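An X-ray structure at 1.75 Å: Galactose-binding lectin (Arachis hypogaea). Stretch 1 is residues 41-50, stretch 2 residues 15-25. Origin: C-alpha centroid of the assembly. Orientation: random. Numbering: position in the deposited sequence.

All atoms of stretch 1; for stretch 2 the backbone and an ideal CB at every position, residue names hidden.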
ATOM      1  N   ASN A  41      26.493  28.891 -10.052  1.00 28.35           N
ATOM      2  CA  ASN A  41      25.844  27.978 -11.022  1.00 26.14           C
ATOM      3  C   ASN A  41      25.621  26.581 -10.422  1.00 28.45           C
ATOM      4  O   ASN A  41      25.848  25.572 -11.091  1.00 31.16           O
ATOM      5  CB  ASN A  41      26.678  27.893 -12.329  1.00 28.52           C
ATOM      6  CG  ASN A  41      26.804  29.193 -13.093  1.00 33.51           C
ATOM      7  OD1 ASN A  41      27.584  29.322 -14.042  1.00 39.20           O
ATOM      8  ND2 ASN A  41      25.998  30.169 -12.752  1.00 25.76           N
ATOM      9  N   SER A  42      25.206  26.530  -9.147  1.00 22.37           N
ATOM     10  CA  SER A  42      24.953  25.289  -8.431  1.00 23.26           C
ATOM     11  C   SER A  42      23.804  24.489  -9.084  1.00 27.38           C
ATOM     12  O   SER A  42      22.836  25.079  -9.556  1.00 25.83           O
ATOM     13  CB  SER A  42      24.613  25.571  -6.969  1.00 26.52           C
ATOM     14  OG  SER A  42      24.280  24.386  -6.274  1.00 27.66           O
ATOM     15  N   VAL A  43      23.986  23.173  -9.191  1.00 25.22           N
ATOM     16  CA  VAL A  43      23.003  22.233  -9.741  1.00 24.90           C
ATOM     17  C   VAL A  43      23.012  20.995  -8.849  1.00 28.23           C
ATOM     18  O   VAL A  43      24.074  20.436  -8.559  1.00 25.71           O
ATOM     19  CB  VAL A  43      23.228  21.851 -11.234  1.00 28.76           C
ATOM     20  CG1 VAL A  43      22.228  20.782 -11.681  1.00 27.66           C
ATOM     21  CG2 VAL A  43      23.156  23.060 -12.155  1.00 29.00           C
ATOM     22  N   GLY A  44      21.824  20.573  -8.450  1.00 22.71           N
ATOM     23  CA  GLY A  44      21.609  19.367  -7.659  1.00 22.08           C
ATOM     24  C   GLY A  44      20.387  18.624  -8.160  1.00 24.28           C
ATOM     25  O   GLY A  44      19.389  19.252  -8.511  1.00 21.61           O
ATOM     26  N   ARG A  45      20.486  17.296  -8.274  1.00 20.58           N
ATOM     27  CA  ARG A  45      19.393  16.456  -8.739  1.00 20.96           C
ATOM     28  C   ARG A  45      19.317  15.180  -7.905  1.00 26.01           C
ATOM     29  O   ARG A  45      20.348  14.677  -7.451  1.00 25.85           O
ATOM     30  CB  ARG A  45      19.523  16.098 -10.229  1.00 19.14           C
ATOM     31  CG  ARG A  45      20.223  17.135 -11.111  1.00 21.01           C
ATOM     32  CD  ARG A  45      19.903  16.981 -12.588  1.00 21.29           C
ATOM     33  NE  ARG A  45      20.224  15.659 -13.122  1.00 22.67           N
ATOM     34  CZ  ARG A  45      20.128  15.343 -14.409  1.00 33.57           C
ATOM     35  NH1 ARG A  45      19.759  16.261 -15.299  1.00 22.63           N
ATOM     36  NH2 ARG A  45      20.399  14.115 -14.820  1.00 28.16           N
ATOM     37  N   VAL A  46      18.094  14.674  -7.681  1.00 21.03           N
ATOM     38  CA  VAL A  46      17.834  13.408  -7.008  1.00 21.48           C
ATOM     39  C   VAL A  46      17.016  12.556  -7.960  1.00 25.13           C
ATOM     40  O   VAL A  46      16.086  13.069  -8.581  1.00 23.79           O
ATOM     41  CB  VAL A  46      17.198  13.504  -5.597  1.00 26.97           C
ATOM     42  CG1 VAL A  46      18.121  14.213  -4.632  1.00 27.73           C
ATOM     43  CG2 VAL A  46      15.814  14.161  -5.619  1.00 27.00           C
ATOM     44  N   LEU A  47      17.359  11.272  -8.088  1.00 23.60           N
ATOM     45  CA  LEU A  47      16.633  10.333  -8.942  1.00 24.89           C
ATOM     46  C   LEU A  47      16.241   9.097  -8.163  1.00 27.73           C
ATOM     47  O   LEU A  47      17.002   8.665  -7.281  1.00 25.51           O
ATOM     48  CB  LEU A  47      17.491   9.890 -10.145  1.00 26.21           C
ATOM     49  CG  LEU A  47      18.034  10.969 -11.076  1.00 33.26           C
ATOM     50  CD1 LEU A  47      19.298  10.498 -11.749  1.00 35.50           C
ATOM     51  CD2 LEU A  47      17.008  11.382 -12.109  1.00 36.51           C
ATOM     52  N   TYR A  48      15.074   8.509  -8.507  1.00 24.86           N
ATOM     53  CA  TYR A  48      14.717   7.220  -7.945  1.00 24.54           C
ATOM     54  C   TYR A  48      15.711   6.265  -8.610  1.00 28.61           C
ATOM     55  O   TYR A  48      15.891   6.344  -9.822  1.00 27.68           O
ATOM     56  CB  TYR A  48      13.240   6.882  -8.170  1.00 25.66           C
ATOM     57  CG  TYR A  48      12.859   5.572  -7.532  1.00 28.37           C
ATOM     58  CD1 TYR A  48      12.839   5.431  -6.144  1.00 29.97           C
ATOM     59  CD2 TYR A  48      12.525   4.466  -8.311  1.00 30.20           C
ATOM     60  CE1 TYR A  48      12.472   4.231  -5.548  1.00 31.92           C
ATOM     61  CE2 TYR A  48      12.187   3.247  -7.719  1.00 31.51           C
ATOM     62  CZ  TYR A  48      12.161   3.138  -6.339  1.00 41.63           C
ATOM     63  OH  TYR A  48      11.782   1.952  -5.753  1.00 54.66           O
ATOM     64  N   ALA A  49      16.426   5.529  -7.785  1.00 27.17           N
ATOM     65  CA  ALA A  49      17.590   4.746  -8.247  1.00 28.61           C
ATOM     66  C   ALA A  49      17.230   3.674  -9.263  1.00 32.60           C
ATOM     67  O   ALA A  49      18.109   3.278  -9.998  1.00 33.97           O
ATOM     68  CB  ALA A  49      18.299   4.149  -7.067  1.00 29.20           C
ATOM     69  N   MET A  50      16.008   3.196  -9.238  1.00 28.03           N
ATOM     70  CA  MET A  50      15.660   2.093 -10.139  1.00 29.39           C
ATOM     71  C   MET A  50      15.082   2.621 -11.446  1.00 29.40           C
ATOM     72  O   MET A  50      14.225   3.490 -11.427  1.00 28.84           O
ATOM     73  CB  MET A  50      14.667   1.157  -9.470  1.00 34.03           C
ATOM     74  CG  MET A  50      14.251   0.056 -10.350  1.00 41.20           C
ATOM     75  SD  MET A  50      13.275  -1.160  -9.494  1.00 49.79           S
ATOM     76  CE  MET A  50      11.818  -0.242  -8.986  1.00 46.35           C
ATOM     77  N   UNK A  15      20.633   5.918   1.488  1.00 29.68           N
ATOM     78  CA  UNK A  15      19.413   5.199   1.132  1.00 29.25           C
ATOM     79  C   UNK A  15      19.657   4.721  -0.291  1.00 30.45           C
ATOM     80  O   UNK A  15      19.802   5.575  -1.176  1.00 30.30           O
ATOM     81  CB  UNK A  15      18.158   6.065   1.251  1.00 29.25           C
ATOM     82  N   UNK A  16      19.816   3.398  -0.524  1.00 26.46           N
ATOM     83  CA  UNK A  16      20.132   2.934  -1.890  1.00 26.99           C
ATOM     84  C   UNK A  16      19.043   3.248  -2.931  1.00 29.77           C
ATOM     85  O   UNK A  16      19.361   3.195  -4.113  1.00 31.26           O
ATOM     86  CB  UNK A  16      20.372   1.423  -1.866  1.00 26.99           C
ATOM     87  N   UNK A  17      17.815   3.630  -2.510  1.00 23.01           N
ATOM     88  CA  UNK A  17      16.690   3.939  -3.439  1.00 23.05           C
ATOM     89  C   UNK A  17      16.798   5.299  -4.128  1.00 27.55           C
ATOM     90  O   UNK A  17      16.015   5.542  -5.065  1.00 26.92           O
ATOM     91  CB  UNK A  17      15.366   3.889  -2.675  1.00 23.05           C
ATOM     92  N   UNK A  18      17.711   6.185  -3.647  1.00 22.96           N
ATOM     93  CA  UNK A  18      17.916   7.530  -4.164  1.00 24.40           C
ATOM     94  C   UNK A  18      19.361   7.765  -4.688  1.00 27.58           C
ATOM     95  O   UNK A  18      20.336   7.642  -3.933  1.00 28.26           O
ATOM     96  CB  UNK A  18      17.590   8.544  -3.065  1.00 24.40           C
ATOM     97  N   UNK A  19      19.480   8.153  -5.979  1.00 24.03           N
ATOM     98  CA  UNK A  19      20.733   8.549  -6.621  1.00 24.68           C
ATOM     99  C   UNK A  19      20.873  10.046  -6.475  1.00 29.27           C
ATOM    100  O   UNK A  19      19.966  10.773  -6.878  1.00 26.67           O
ATOM    101  CB  UNK A  19      20.774   8.133  -8.093  1.00 24.68           C
ATOM    102  N   UNK A  20      21.964  10.509  -5.873  1.00 28.05           N
ATOM    103  CA  UNK A  20      22.241  11.928  -5.674  1.00 29.73           C
ATOM    104  C   UNK A  20      23.233  12.414  -6.738  1.00 30.20           C
ATOM    105  O   UNK A  20      24.252  11.765  -6.979  1.00 29.45           O
ATOM    106  CB  UNK A  20      22.789  12.180  -4.268  1.00 29.73           C
ATOM    107  N   UNK A  21      22.929  13.534  -7.376  1.00 24.96           N
ATOM    108  CA  UNK A  21      23.757  14.109  -8.424  1.00 25.10           C
ATOM    109  C   UNK A  21      24.067  15.565  -8.127  1.00 30.23           C
ATOM    110  O   UNK A  21      23.169  16.336  -7.806  1.00 30.18           O
ATOM    111  CB  UNK A  21      23.068  13.980  -9.784  1.00 25.10           C
ATOM    112  N   UNK A  22      25.333  15.934  -8.238  1.00 28.65           N
ATOM    113  CA  UNK A  22      25.739  17.307  -8.004  1.00 26.70           C
ATOM    114  C   UNK A  22      25.718  17.746  -6.557  1.00 28.54           C
ATOM    115  O   UNK A  22      26.110  16.993  -5.668  1.00 27.16           O
ATOM    116  CB  UNK A  22      24.838  18.241  -8.814  1.00 26.70           C
ATOM    117  N   UNK A  23      25.210  18.964  -6.322  1.00 26.25           N
ATOM    118  CA  UNK A  23      25.292  19.680  -5.044  1.00 26.81           C
ATOM    119  C   UNK A  23      24.225  19.316  -3.982  1.00 33.78           C
ATOM    120  O   UNK A  23      24.148  19.999  -2.959  1.00 34.92           O
ATOM    121  CB  UNK A  23      25.198  21.180  -5.330  1.00 26.81           C
ATOM    122  N   UNK A  24      23.523  18.189  -4.139  1.00 30.25           N
ATOM    123  CA  UNK A  24      22.477  17.747  -3.195  1.00 29.25           C
ATOM    124  C   UNK A  24      23.038  17.326  -1.836  1.00 32.52           C
ATOM    125  O   UNK A  24      24.068  16.659  -1.756  1.00 32.02           O
ATOM    126  CB  UNK A  24      21.693  16.580  -3.798  1.00 29.25           C
ATOM    127  N   UNK A  25      22.311  17.696  -0.774  1.00 29.40           N
ATOM    128  CA  UNK A  25      22.563  17.319   0.614  1.00 29.52           C
ATOM    129  C   UNK A  25      21.234  16.898   1.274  1.00 34.13           C
ATOM    130  O   UNK A  25      20.147  17.297   0.821  1.00 33.92           O
ATOM    131  CB  UNK A  25      23.212  18.474   1.379  1.00 29.52           C
TER

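Stretch 2 runs antiparallel to strand 43-48, and its backbone hydrogen bonds set the register before any side chain is considered. Position 15 has nothing of stretch 1 within 5.5 Å of its ideal CB, so the contact leaves it free; it is Asn15, whose O accepts a 3.3 Å hydrogen bond from the N of position 18 and closes a type I turn. At position 16, where the ideal CB is likewise out of reach, phi of -62° and psi of -14° suit proline among many residues, and Pro16 occupies it.

Position 17 lies just before the strand; its O accepts a 2.8 Å hydrogen bond from Ala49 N. The ideal CB is 4.1 Å from Tyr48 CE1, so a small apolar group would rest against the ring without further adjustment. The residue is Ala17, whose CB makes that contact with Tyr48 CE1 at 4.1 Å.

Position 18 has extended backbone angles and shares a sheet face with Val46 and Tyr48. An aliphatic side chain, beta-branched or not, would suit. Ile18 sets its CG2 4.0 Å from Val46 CB, while its CD1 approaches Tyr48 CA at 4.4 Å.

Position 19 turns to the other face, that of Leu47 and Arg45. Its N donates to Leu47 O at 2.8 Å and its O accepts from Leu47 N at 2.9 Å. With Leu47 and Ala49 nearby, either a polar or an apolar side chain of moderate size is plausible. Asn19 is found; its OD1 lies 3.5 Å from Ala49 CA, and its ND2 lies 3.7 Å from Ala49 CB.

Position 20 returns to the face of Val46, whose CG1 is 5.1 Å from the ideal CB. A branched aliphatic or an aromatic residue could cover this methyl. Phe20 does so, with CD1 3.6 Å from Val46 CG1.

Position 21 pairs with Arg45 through two backbone hydrogen bonds, and its CB projects to the same face as the guanidinium. An acceptor is called for, so glutamate or glutamine would fit, and an acid would add charge pairing. Gln21 supplies it as a neutral amide: OE1 accepts from Arg45 NE at 2.8 Å and from Arg45 NH2 at 2.9 Å, near the guanidinium plane, and NE2 lies 3.5 Å from Leu47 CD1.

Position 22 is the most restrictive. Phi of 72° favours glycine, and an ideal CB would lie 2.3 Å from Val43 O, a clash. Gly22 meets both demands, and its CA approaches that Val43 O at 3.6 Å.

At position 23 the CB points toward stretch 1, 3.5 Å from Ser42 OG, while the N of Val43 offers another donor. A short acceptor suits best, aspartate or asparagine. Asp23 accepts through OD2 from Ser42 OG at 2.7 Å and from Val43 N at 3.2 Å.

Position 24 points toward Gly44 and Val46, favouring a compact aliphatic. Val24 brings CG1 to 3.5 Å from Val46 CG1 and CG2 to 3.5 Å from Gly44 CA. Position 25, beyond reach of stretch 1 and unconstrained by it, is Thr25.

Stretch 2 15-25: NPAINFQGDVT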
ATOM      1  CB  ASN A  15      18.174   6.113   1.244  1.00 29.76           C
ATOM      2  CG  ASN A  15      16.836   5.431   1.056  1.00 45.71           C
ATOM      3  OD1 ASN A  15      15.802   5.945   1.494  1.00 37.96           O
ATOM      4  ND2 ASN A  15      16.795   4.296   0.359  1.00 27.70           N
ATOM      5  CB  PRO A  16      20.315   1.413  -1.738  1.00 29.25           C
ATOM      6  CG  PRO A  16      19.683   1.067  -0.455  1.00 33.11           C
ATOM      7  CD  PRO A  16      19.737   2.268   0.429  1.00 28.09           C
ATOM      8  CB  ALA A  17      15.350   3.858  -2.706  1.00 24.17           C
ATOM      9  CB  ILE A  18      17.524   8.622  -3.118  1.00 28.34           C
ATOM     10  CG1 ILE A  18      16.044   8.506  -2.662  1.00 29.92           C
ATOM     11  CG2 ILE A  18      17.791  10.045  -3.688  1.00 29.21           C
ATOM     12  CD1 ILE A  18      14.944   8.722  -3.788  1.00 41.80           C
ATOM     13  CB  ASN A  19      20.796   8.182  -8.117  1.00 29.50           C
ATOM     14  CG  ASN A  19      20.877   6.721  -8.500  1.00 54.75           C
ATOM     15  OD1 ASN A  19      20.411   6.335  -9.577  1.00 49.28           O
ATOM     16  ND2 ASN A  19      21.490   5.879  -7.676  1.00 49.01           N
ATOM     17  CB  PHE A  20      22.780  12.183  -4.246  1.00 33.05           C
ATOM     18  CG  PHE A  20      21.813  11.801  -3.148  1.00 37.48           C
ATOM     19  CD1 PHE A  20      20.813  12.680  -2.740  1.00 41.74           C
ATOM     20  CD2 PHE A  20      21.894  10.557  -2.526  1.00 43.02           C
ATOM     21  CE1 PHE A  20      19.913  12.323  -1.724  1.00 43.31           C
ATOM     22  CE2 PHE A  20      20.981  10.193  -1.518  1.00 47.11           C
ATOM     23  CZ  PHE A  20      20.018  11.091  -1.105  1.00 44.86           C
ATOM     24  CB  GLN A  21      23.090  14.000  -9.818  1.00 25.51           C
ATOM     25  CG  GLN A  21      22.753  12.574 -10.265  1.00 26.82           C
ATOM     26  CD  GLN A  21      22.342  12.498 -11.721  1.00 33.25           C
ATOM     27  OE1 GLN A  21      21.704  13.405 -12.282  1.00 26.30           O
ATOM     28  NE2 GLN A  21      22.632  11.371 -12.340  1.00 29.42           N
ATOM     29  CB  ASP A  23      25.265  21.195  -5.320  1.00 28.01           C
ATOM     30  CG  ASP A  23      26.416  21.675  -6.209  1.00 36.78           C
ATOM     31  OD1 ASP A  23      27.518  21.083  -6.136  1.00 38.18           O
ATOM     32  OD2 ASP A  23      26.207  22.615  -6.999  1.00 39.64           O
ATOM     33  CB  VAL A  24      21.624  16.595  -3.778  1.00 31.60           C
ATOM     34  CG1 VAL A  24      20.362  16.371  -2.959  1.00 30.98           C
ATOM     35  CG2 VAL A  24      21.252  16.876  -5.202  1.00 31.54           C
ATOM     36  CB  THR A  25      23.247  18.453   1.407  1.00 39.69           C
ATOM     37  OG1 THR A  25      22.451  19.634   1.361  1.00 41.01           O
ATOM     38  CG2 THR A  25      24.668  18.755   0.924  1.00 40.97           C
TER
HETATM   39  O   HOH W   1      27.477  23.107  -9.837  1.00 89.24           O
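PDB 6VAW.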